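PDB 6EWJ: putative capsular polysaccharide biosynthesis protein from Streptococcus pneumoniae serotype 4, which probably acts as a pyridoxal phosphate-dependent sugar aminotransferase in teichoic acid biosynthesis, transferring an amino group to a sugar precursor. Local coordinates for residues A138-D143 with V314-H319; D143-F148 with S183-Q188; Q286-I291 with L383-K388. All blocks are in the same frame, centred on the assembly; numbering follows the deposited sequence.

Contact 1 of 3, residues A138-D143 with V314-H319; sequences AGIVCD and VESSRH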
loop_
_atom_site.group_PDB
_atom_site.type_symbol
_atom_site.label_atom_id
_atom_site.label_comp_id
_atom_site.label_asym_id
_atom_site.label_seq_id
_atom_site.Cartn_x
_atom_site.Cartn_y
_atom_site.Cartn_z
ATOM N N ALA A 138 21.252 10.343 -5.083
ATOM C CA ALA A 138 22.064 10.492 -3.898
ATOM C C ALA A 138 21.757 11.738 -3.048
ATOM O O ALA A 138 22.420 11.968 -2.045
ATOM C CB ALA A 138 23.532 10.440 -4.262
ATOM N N GLY A 139 20.754 12.509 -3.438
ATOM C CA GLY A 139 20.371 13.794 -2.796
ATOM C C GLY A 139 20.694 15.007 -3.639
ATOM O O GLY A 139 20.290 16.137 -3.334
ATOM N N ILE A 140 21.413 14.779 -4.713
ATOM C CA ILE A 140 21.820 15.835 -5.616
ATOM C C ILE A 140 20.649 16.173 -6.564
ATOM O O ILE A 140 20.219 15.328 -7.339
ATOM C CB ILE A 140 23.042 15.374 -6.426
ATOM C CG1 ILE A 140 24.170 14.944 -5.463
ATOM C CG2 ILE A 140 23.524 16.490 -7.345
ATOM C CD1 ILE A 140 25.197 14.041 -6.093
ATOM N N VAL A 141 20.199 17.448 -6.527
ATOM C CA VAL A 141 19.004 17.880 -7.229
ATOM C C VAL A 141 19.404 18.229 -8.642
ATOM O O VAL A 141 20.458 18.825 -8.836
ATOM C CB VAL A 141 18.346 19.118 -6.560
ATOM C CG1 VAL A 141 17.182 19.640 -7.389
ATOM C CG2 VAL A 141 17.823 18.734 -5.173
ATOM N N CYS A 142 18.565 17.881 -9.624
ATOM C CA CYS A 142 18.816 18.207 -11.030
ATOM C C CYS A 142 18.805 19.722 -11.419
ATOM O O CYS A 142 18.409 20.589 -10.650
ATOM C CB CYS A 142 17.835 17.466 -11.914
ATOM S SG CYS A 142 18.097 15.652 -11.813
ATOM N N ASP A 143 19.218 19.995 -12.644
ATOM C CA ASP A 143 19.309 21.364 -13.209
ATOM C C ASP A 143 17.896 21.812 -13.585
ATOM O O ASP A 143 17.474 21.701 -14.743
ATOM C CB ASP A 143 20.245 21.257 -14.446
ATOM C CG ASP A 143 20.588 22.561 -15.088
ATOM O OD1 ASP A 143 20.169 23.639 -14.635
ATOM O OD2 ASP A 143 21.262 22.465 -16.154
ATOM N N VAL A 314 23.639 23.313 -5.716
ATOM C CA VAL A 314 23.055 22.270 -4.897
ATOM C C VAL A 314 23.749 22.145 -3.552
ATOM O O VAL A 314 24.988 22.121 -3.485
ATOM C CB VAL A 314 23.122 20.886 -5.614
ATOM C CG1 VAL A 314 22.678 19.702 -4.695
ATOM C CG2 VAL A 314 22.295 20.950 -6.873
ATOM N N GLU A 315 22.946 22.020 -2.507
ATOM C CA GLU A 315 23.382 21.421 -1.251
ATOM C C GLU A 315 22.590 20.112 -1.087
ATOM O O GLU A 315 21.381 20.112 -0.762
ATOM C CB GLU A 315 23.126 22.359 -0.065
ATOM C CG GLU A 315 23.410 21.786 1.338
ATOM C CD GLU A 315 24.848 21.845 1.781
ATOM O OE1 GLU A 315 25.735 22.224 1.011
ATOM O OE2 GLU A 315 25.122 21.458 2.932
ATOM N N SER A 316 23.288 19.001 -1.279
ATOM C CA SER A 316 22.671 17.674 -1.190
ATOM C C SER A 316 22.371 17.290 0.234
ATOM O O SER A 316 23.085 17.680 1.135
ATOM C CB SER A 316 23.609 16.613 -1.832
ATOM O OG SER A 316 23.110 15.283 -1.645
ATOM N N SER A 317 21.287 16.521 0.426
ATOM C CA SER A 317 20.989 15.864 1.725
ATOM C C SER A 317 21.966 14.755 2.083
ATOM O O SER A 317 21.932 14.259 3.188
ATOM C CB SER A 317 19.544 15.317 1.753
ATOM O OG SER A 317 19.326 14.462 0.631
ATOM N N ARG A 318 22.807 14.343 1.120
ATOM C CA ARG A 318 23.913 13.414 1.330
ATOM C C ARG A 318 23.399 12.044 1.732
ATOM O O ARG A 318 23.702 11.529 2.834
ATOM C CB ARG A 318 24.926 13.969 2.316
ATOM C CG ARG A 318 25.598 15.244 1.791
ATOM C CD ARG A 318 26.481 15.889 2.825
ATOM N NE ARG A 318 27.142 17.092 2.318
ATOM C CZ ARG A 318 26.625 18.325 2.278
ATOM N NH1 ARG A 318 25.361 18.556 2.691
ATOM N NH2 ARG A 318 27.363 19.322 1.804
ATOM N N HIS A 319 22.557 11.513 0.857
ATOM C CA HIS A 319 21.934 10.168 1.072
ATOM C C HIS A 319 22.805 8.970 0.654
ATOM O O HIS A 319 22.952 8.019 1.411
ATOM C CB HIS A 319 20.596 10.094 0.335
ATOM C CG HIS A 319 19.993 8.740 0.400
ATOM N ND1 HIS A 319 19.803 8.081 1.593
ATOM C CD2 HIS A 319 19.700 7.858 -0.572
ATOM C CE1 HIS A 319 19.371 6.863 1.345
ATOM N NE2 HIS A 319 19.285 6.715 0.040
#
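S316 and S317 bring their hydroxyls down on the backbone of G139, a residue without a side chain to keep them off. S316 OG stands anti to its own backbone N (chi1 174°) and comes within 3.1 Å of G139 C. There it accepts R318 N at 2.9 Å, an ST turn, and also bonds H309. S317 OG, in the crowded position between N and carbonyl carbon, faces G139 CA at 3.6 Å and hydrogen-bonds S183. Glycine also suits the backbone here, whose phi of 109° would crowd a beta carbon against the preceding carbonyl. At one end H319 N donates to A138 O at 2.9 Å, arriving above the carbonyl plane. This holds the backbone of H319, whose ring meets that of H179, a cofactor-binding residue, and whose ND1 bonds N206. At the other end V314 spreads its two methyls along V141, CG2 lying 3.4 Å from V141 O, and its CG1 meets I140 CG2 at 4.2 Å. Valine suits because its two methyls reach V141 and I140 at once. The contact thus joins strand 314-315, which pairs with strand 184-185, to the loop from strand 129-132 into helix 144-153, while R318 packs on helix 268-299.

Contact 2 of 3, residues D143-F148 with S183-Q188; sequences DYDRLF and STYKGQ. Unlike the reference sequence in segment 183-188: T184 (reference Ile).
This is a polar contact between the first turn of a helix and the tip of a beta hairpin, at the partly exposed margin of the fold. The hairpin carries a type I' turn from Y185 to Q188: K186 takes a left-handed position, and the positive phi of G187 in particular favours glycine. Y185, with CG anti to its backbone N (chi1 173°), sends its ring out to the helix start. Its OH accepts D145 N at 3.0 Å along an almost straight line (171°). Amides in a helix's first turn have no carbonyl one turn back to bind, so a tyrosine oxygen is a fitting acceptor; the helix end may also polarise this hydroxyl. Next to the hydroxyl-bearing carbon, Y185 CE2 packs on Y144 CB at 3.7 Å. D145 flanks the phenol, its OD1 at the ring edge and its carboxylate plane 79° from that of the ring. D145 OD2 offers its syn lone pair to K186 NZ at 2.8 Å, a salt bridge made tip to tip. Lysine suits this place because its long chain runs out alongside the Y185 ring, K186 CG sitting 4.0 Å above the centre of that ring. Within the hairpin Q188 NE2 bonds Y185 O, which also accepts Q188 N and so is held twice. Y144 OH is bonded to E136, and the inner face of helix 144-153 rests on strand 172-177 and helix 118-124, while strand 184-185 of the hairpin pairs on its other edge with strand 314-315.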
loop_
_atom_site.group_PDB
_atom_site.type_symbol
_atom_site.label_atom_id
_atom_site.label_comp_id
_atom_site.label_asym_id
_atom_site.label_seq_id
_atom_site.Cartn_x
_atom_site.Cartn_y
_atom_site.Cartn_z
ATOM N N ASP A 143 19.218 19.995 -12.644
ATOM C CA ASP A 143 19.309 21.364 -13.209
ATOM C C ASP A 143 17.896 21.812 -13.585
ATOM O O ASP A 143 17.474 21.701 -14.743
ATOM C CB ASP A 143 20.245 21.257 -14.446
ATOM C CG ASP A 143 20.588 22.561 -15.088
ATOM O OD1 ASP A 143 20.169 23.639 -14.635
ATOM O OD2 ASP A 143 21.262 22.465 -16.154
ATOM N N TYR A 144 17.136 22.265 -12.585
ATOM C CA TYR A 144 15.727 22.632 -12.818
ATOM C C TYR A 144 15.560 23.839 -13.739
ATOM O O TYR A 144 14.619 23.863 -14.515
ATOM C CB TYR A 144 14.918 22.713 -11.522
ATOM C CG TYR A 144 14.431 21.350 -11.126
ATOM C CD1 TYR A 144 15.217 20.509 -10.349
ATOM C CD2 TYR A 144 13.207 20.861 -11.613
ATOM C CE1 TYR A 144 14.775 19.236 -10.002
ATOM C CE2 TYR A 144 12.765 19.586 -11.292
ATOM C CZ TYR A 144 13.549 18.786 -10.486
ATOM O OH TYR A 144 13.140 17.518 -10.177
ATOM N N ASP A 145 16.475 24.808 -13.714
ATOM C CA ASP A 145 16.386 25.889 -14.666
ATOM C C ASP A 145 16.375 25.366 -16.096
ATOM O O ASP A 145 15.582 25.829 -16.898
ATOM C CB ASP A 145 17.517 26.920 -14.496
ATOM C CG ASP A 145 17.367 27.751 -13.204
ATOM O OD1 ASP A 145 16.343 27.652 -12.514
ATOM O OD2 ASP A 145 18.321 28.502 -12.903
ATOM N N ARG A 146 17.246 24.419 -16.400
ATOM C CA ARG A 146 17.277 23.830 -17.737
ATOM C C ARG A 146 16.022 22.991 -18.022
ATOM O O ARG A 146 15.386 23.137 -19.062
ATOM C CB ARG A 146 18.513 22.970 -17.914
ATOM C CG ARG A 146 18.662 22.368 -19.301
ATOM C CD ARG A 146 18.748 23.437 -20.404
ATOM N NE ARG A 146 18.617 22.832 -21.731
ATOM C CZ ARG A 146 19.575 22.188 -22.389
ATOM N NH1 ARG A 146 20.784 22.024 -21.870
ATOM N NH2 ARG A 146 19.302 21.679 -23.590
ATOM N N LEU A 147 15.645 22.148 -17.081
ATOM C CA LEU A 147 14.393 21.344 -17.243
ATOM C C LEU A 147 13.159 22.201 -17.559
ATOM O O LEU A 147 12.444 21.914 -18.502
ATOM C CB LEU A 147 14.137 20.507 -15.996
ATOM C CG LEU A 147 14.995 19.262 -15.915
ATOM C CD1 LEU A 147 15.139 18.722 -14.485
ATOM C CD2 LEU A 147 14.346 18.199 -16.832
ATOM N N PHE A 148 12.942 23.278 -16.784
ATOM C CA PHE A 148 11.788 24.175 -17.046
ATOM C C PHE A 148 11.894 24.918 -18.396
ATOM O O PHE A 148 10.881 25.168 -19.043
ATOM C CB PHE A 148 11.541 25.154 -15.877
ATOM C CG PHE A 148 10.771 24.533 -14.730
ATOM C CD1 PHE A 148 9.414 24.253 -14.867
ATOM C CD2 PHE A 148 11.396 24.204 -13.529
ATOM C CE1 PHE A 148 8.698 23.645 -13.833
ATOM C CE2 PHE A 148 10.674 23.646 -12.478
ATOM C CZ PHE A 148 9.324 23.335 -12.642
ATOM N N SER A 183 17.374 18.264 0.653
ATOM C CA SER A 183 18.294 18.812 -0.320
ATOM C C SER A 183 17.783 20.188 -0.759
ATOM O O SER A 183 16.594 20.468 -0.652
ATOM C CB SER A 183 18.412 17.892 -1.546
ATOM O OG SER A 183 18.898 16.606 -1.165
ATOM N N THR A 184 18.688 21.030 -1.240
ATOM C CA THR A 184 18.324 22.331 -1.824
ATOM C C THR A 184 18.984 22.585 -3.195
ATOM O O THR A 184 20.022 22.040 -3.515
ATOM C CB THR A 184 18.712 23.503 -0.918
ATOM O OG1 THR A 184 20.122 23.499 -0.811
ATOM C CG2 THR A 184 18.060 23.384 0.463
ATOM N N TYR A 185 18.286 23.386 -3.997
ATOM C CA TYR A 185 18.681 23.840 -5.325
ATOM C C TYR A 185 18.440 25.333 -5.340
ATOM O O TYR A 185 17.300 25.786 -5.232
ATOM C CB TYR A 185 17.801 23.193 -6.382
ATOM C CG TYR A 185 17.986 23.694 -7.769
ATOM C CD1 TYR A 185 19.057 23.294 -8.492
ATOM C CD2 TYR A 185 17.042 24.500 -8.383
ATOM C CE1 TYR A 185 19.281 23.778 -9.775
ATOM C CE2 TYR A 185 17.231 24.988 -9.669
ATOM C CZ TYR A 185 18.375 24.622 -10.358
ATOM O OH TYR A 185 18.588 25.027 -11.639
ATOM N N LYS A 186 19.524 26.099 -5.475
ATOM C CA LYS A 186 19.497 27.553 -5.437
ATOM C C LYS A 186 18.816 28.016 -4.165
ATOM O O LYS A 186 18.004 28.926 -4.188
ATOM C CB LYS A 186 18.848 28.111 -6.700
ATOM C CG LYS A 186 19.702 27.779 -7.937
ATOM C CD LYS A 186 19.156 28.349 -9.228
ATOM C CE LYS A 186 20.142 28.100 -10.356
ATOM N NZ LYS A 186 20.360 29.319 -11.128
ATOM N N GLY A 187 19.143 27.346 -3.053
ATOM C CA GLY A 187 18.577 27.679 -1.761
ATOM C C GLY A 187 17.157 27.212 -1.483
ATOM O O GLY A 187 16.663 27.472 -0.366
ATOM N N GLN A 188 16.487 26.568 -2.446
ATOM C CA GLN A 188 15.090 26.170 -2.245
ATOM C C GLN A 188 15.014 24.670 -1.964
ATOM O O GLN A 188 15.712 23.898 -2.626
ATOM C CB GLN A 188 14.238 26.464 -3.461
ATOM C CG GLN A 188 14.353 27.817 -4.139
ATOM C CD GLN A 188 13.925 27.714 -5.606
ATOM O OE1 GLN A 188 12.823 28.100 -5.952
ATOM N NE2 GLN A 188 14.812 27.163 -6.479
#

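Contact 3 of 3, residues Q286-I291 with L383-K388; sequences QRRKDI and LPLHTK
Two guanidinium groups shape this contact. That of R287 has I291 CG1 over the centre of one face, 3.7 Å above the plane, and a water at its edge; that of R288 has H386 CA over one face. Both project from helix 268-299, the long helix of what is probably a fold-type I aminotransferase, against the loop between strand 380-383 and helix 391-409. R288 is extended from CG to NE and so reaches the loop backbone, where its NH1 makes a weak bond to L385 O at 2.9 Å (126°). The same NH1 has its stronger partner in R318 O, so the two hydrogens of this one nitrogen can turn to carbonyls of two loops, and the long arginine arm brings it there. T387 fits between the two arginine stems: its CG2 lies 4.1 Å from R287 CB and equally far from R288 CG, and its side chain crosses that of R288 at about a right angle, while OG1 bonds D18. Threonine thus serves the helix with its methyl and another loop with its hydroxyl. Deeper in, I291 CG2 presses on L385 CD1 at 3.5 Å, a tight contact in which the side chains slide past each other in opposite directions. The side chain of H386 sets out away from the helix, though its CB still touches R288, and its NE2 is bonded to P13 O. R287, bent at chi2, bonds L389 O and D391 (a salt bridge) through NH2, while NE donates to a water 2.8 Å away, which donates to T387 O at 2.7 Å.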
loop_
_atom_site.group_PDB
_atom_site.type_symbol
_atom_site.label_atom_id
_atom_site.label_comp_id
_atom_site.label_asym_id
_atom_site.label_seq_id
_atom_site.Cartn_x
_atom_site.Cartn_y
_atom_site.Cartn_z
ATOM N N GLN A 286 23.579 17.088 9.457
ATOM C CA GLN A 286 24.900 17.628 9.818
ATOM C C GLN A 286 25.932 16.507 9.899
ATOM O O GLN A 286 27.001 16.607 9.300
ATOM C CB GLN A 286 24.832 18.422 11.140
ATOM C CG GLN A 286 26.167 19.058 11.558
ATOM C CD GLN A 286 26.723 20.020 10.517
ATOM O OE1 GLN A 286 26.009 20.891 10.026
ATOM N NE2 GLN A 286 27.988 19.837 10.139
ATOM N N ARG A 287 25.586 15.419 10.589
ATOM C CA ARG A 287 26.465 14.246 10.647
ATOM C C ARG A 287 26.810 13.704 9.251
ATOM O O ARG A 287 27.981 13.421 8.974
ATOM C CB ARG A 287 25.869 13.121 11.492
ATOM C CG ARG A 287 26.771 11.890 11.656
ATOM C CD ARG A 287 28.133 12.191 12.256
ATOM N NE ARG A 287 28.982 11.000 12.225
ATOM C CZ ARG A 287 30.315 10.982 12.105
ATOM N NH1 ARG A 287 31.032 12.112 12.039
ATOM N NH2 ARG A 287 30.959 9.815 12.097
ATOM N N ARG A 288 25.840 13.653 8.349
ATOM C CA ARG A 288 26.106 13.174 6.977
ATOM C C ARG A 288 27.091 14.109 6.228
ATOM O O ARG A 288 27.971 13.656 5.463
ATOM C CB ARG A 288 24.818 13.027 6.179
ATOM C CG ARG A 288 23.958 11.923 6.723
ATOM C CD ARG A 288 22.626 11.772 5.994
ATOM N NE ARG A 288 22.045 10.463 6.323
ATOM C CZ ARG A 288 22.198 9.329 5.623
ATOM N NH1 ARG A 288 22.896 9.279 4.488
ATOM N NH2 ARG A 288 21.615 8.229 6.052
ATOM N N LYS A 289 26.928 15.410 6.453
ATOM C CA LYS A 289 27.847 16.407 5.908
ATOM C C LYS A 289 29.287 16.125 6.346
ATOM O O LYS A 289 30.207 16.071 5.517
ATOM C CB LYS A 289 27.397 17.813 6.320
ATOM C CG LYS A 289 28.307 18.890 5.751
ATOM C CD LYS A 289 28.023 20.261 6.354
ATOM C CE LYS A 289 28.096 21.343 5.252
ATOM N NZ LYS A 289 27.466 22.636 5.687
ATOM N N ASP A 290 29.469 15.954 7.650
ATOM C CA ASP A 290 30.782 15.662 8.234
ATOM C C ASP A 290 31.405 14.379 7.686
ATOM O O ASP A 290 32.622 14.338 7.487
ATOM C CB ASP A 290 30.684 15.546 9.748
ATOM C CG ASP A 290 30.265 16.849 10.434
ATOM O OD1 ASP A 290 30.190 17.928 9.805
ATOM O OD2 ASP A 290 29.954 16.760 11.639
ATOM N N ILE A 291 30.600 13.324 7.485
ATOM C CA ILE A 291 31.109 12.087 6.883
ATOM C C ILE A 291 31.512 12.349 5.439
ATOM O O ILE A 291 32.562 11.887 5.018
ATOM C CB ILE A 291 30.088 10.925 6.950
ATOM C CG1 ILE A 291 29.890 10.504 8.412
ATOM C CG2 ILE A 291 30.552 9.717 6.121
ATOM C CD1 ILE A 291 28.608 9.780 8.660
ATOM N N LEU A 383 29.706 3.686 -1.413
ATOM C CA LEU A 383 30.198 3.410 -0.063
ATOM C C LEU A 383 29.155 3.761 0.954
ATOM O O LEU A 383 28.309 4.597 0.653
ATOM C CB LEU A 383 31.441 4.250 0.241
ATOM C CG LEU A 383 32.602 4.133 -0.757
ATOM C CD1 LEU A 383 33.741 5.034 -0.312
ATOM C CD2 LEU A 383 33.069 2.703 -0.907
ATOM N N PRO A 384 29.225 3.143 2.154
ATOM C CA PRO A 384 28.257 3.377 3.186
ATOM C C PRO A 384 28.207 4.872 3.586
ATOM O O PRO A 384 29.259 5.531 3.664
ATOM C CB PRO A 384 28.792 2.539 4.350
ATOM C CG PRO A 384 29.461 1.409 3.700
ATOM C CD PRO A 384 30.182 2.096 2.563
ATOM N N LEU A 385 26.997 5.388 3.736
ATOM C CA LEU A 385 26.769 6.775 4.211
ATOM C C LEU A 385 25.491 6.783 5.034
ATOM O O LEU A 385 24.383 6.796 4.492
ATOM C CB LEU A 385 26.659 7.758 3.053
ATOM C CG LEU A 385 26.509 9.253 3.404
ATOM C CD1 LEU A 385 27.610 9.746 4.302
ATOM C CD2 LEU A 385 26.435 10.100 2.145
ATOM N N HIS A 386 25.678 6.739 6.351
ATOM C CA HIS A 386 24.595 6.739 7.291
ATOM C C HIS A 386 25.164 7.187 8.631
ATOM O O HIS A 386 26.391 7.240 8.830
ATOM C CB HIS A 386 24.010 5.326 7.408
ATOM C CG HIS A 386 25.020 4.267 7.729
ATOM N ND1 HIS A 386 25.447 3.998 9.013
ATOM C CD2 HIS A 386 25.682 3.394 6.932
ATOM C CE1 HIS A 386 26.313 2.998 8.993
ATOM N NE2 HIS A 386 26.484 2.625 7.735
ATOM N N THR A 387 24.252 7.427 9.569
ATOM C CA THR A 387 24.614 8.133 10.809
ATOM C C THR A 387 25.078 7.225 11.945
ATOM O O THR A 387 25.324 7.704 13.028
ATOM C CB THR A 387 23.427 8.984 11.261
ATOM O OG1 THR A 387 22.226 8.199 11.197
ATOM C CG2 THR A 387 23.297 10.173 10.324
ATOM N N LYS A 388 25.134 5.914 11.703
ATOM C CA LYS A 388 25.772 4.980 12.610
ATOM C C LYS A 388 27.263 4.752 12.315
ATOM O O LYS A 388 27.942 4.099 13.101
ATOM C CB LYS A 388 25.021 3.633 12.603
ATOM C CG LYS A 388 23.500 3.736 12.810
ATOM C CD LYS A 388 23.129 4.167 14.215
ATOM C CE LYS A 388 23.278 3.056 15.235
ATOM N NZ LYS A 388 22.708 3.519 16.534
HETATM O O HOH W 1 27.869 8.527 13.006
#

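Contacts 1 and 2 have centres about 10 Å apart and share D143, where the loop 138-143 passes into helix 144-153. Their other segments carry strands 314-315 and 184-185, neighbours in one small antiparallel sheet. Contact 3 lies about 14 Å from contact 1, centre to centre, and touches it where R318 O meets R288 NH1; it stays about 9 Å clear of contact 2 between nearest atoms. Along the chain contact 2 falls within the span of contact 1, whereas contact 3 opens inside that span and closes beyond it. Contact 1 therefore links the hairpin region to the long helix 268-299, tying distant parts of the sequence together beside the cofactor-binding residue H179.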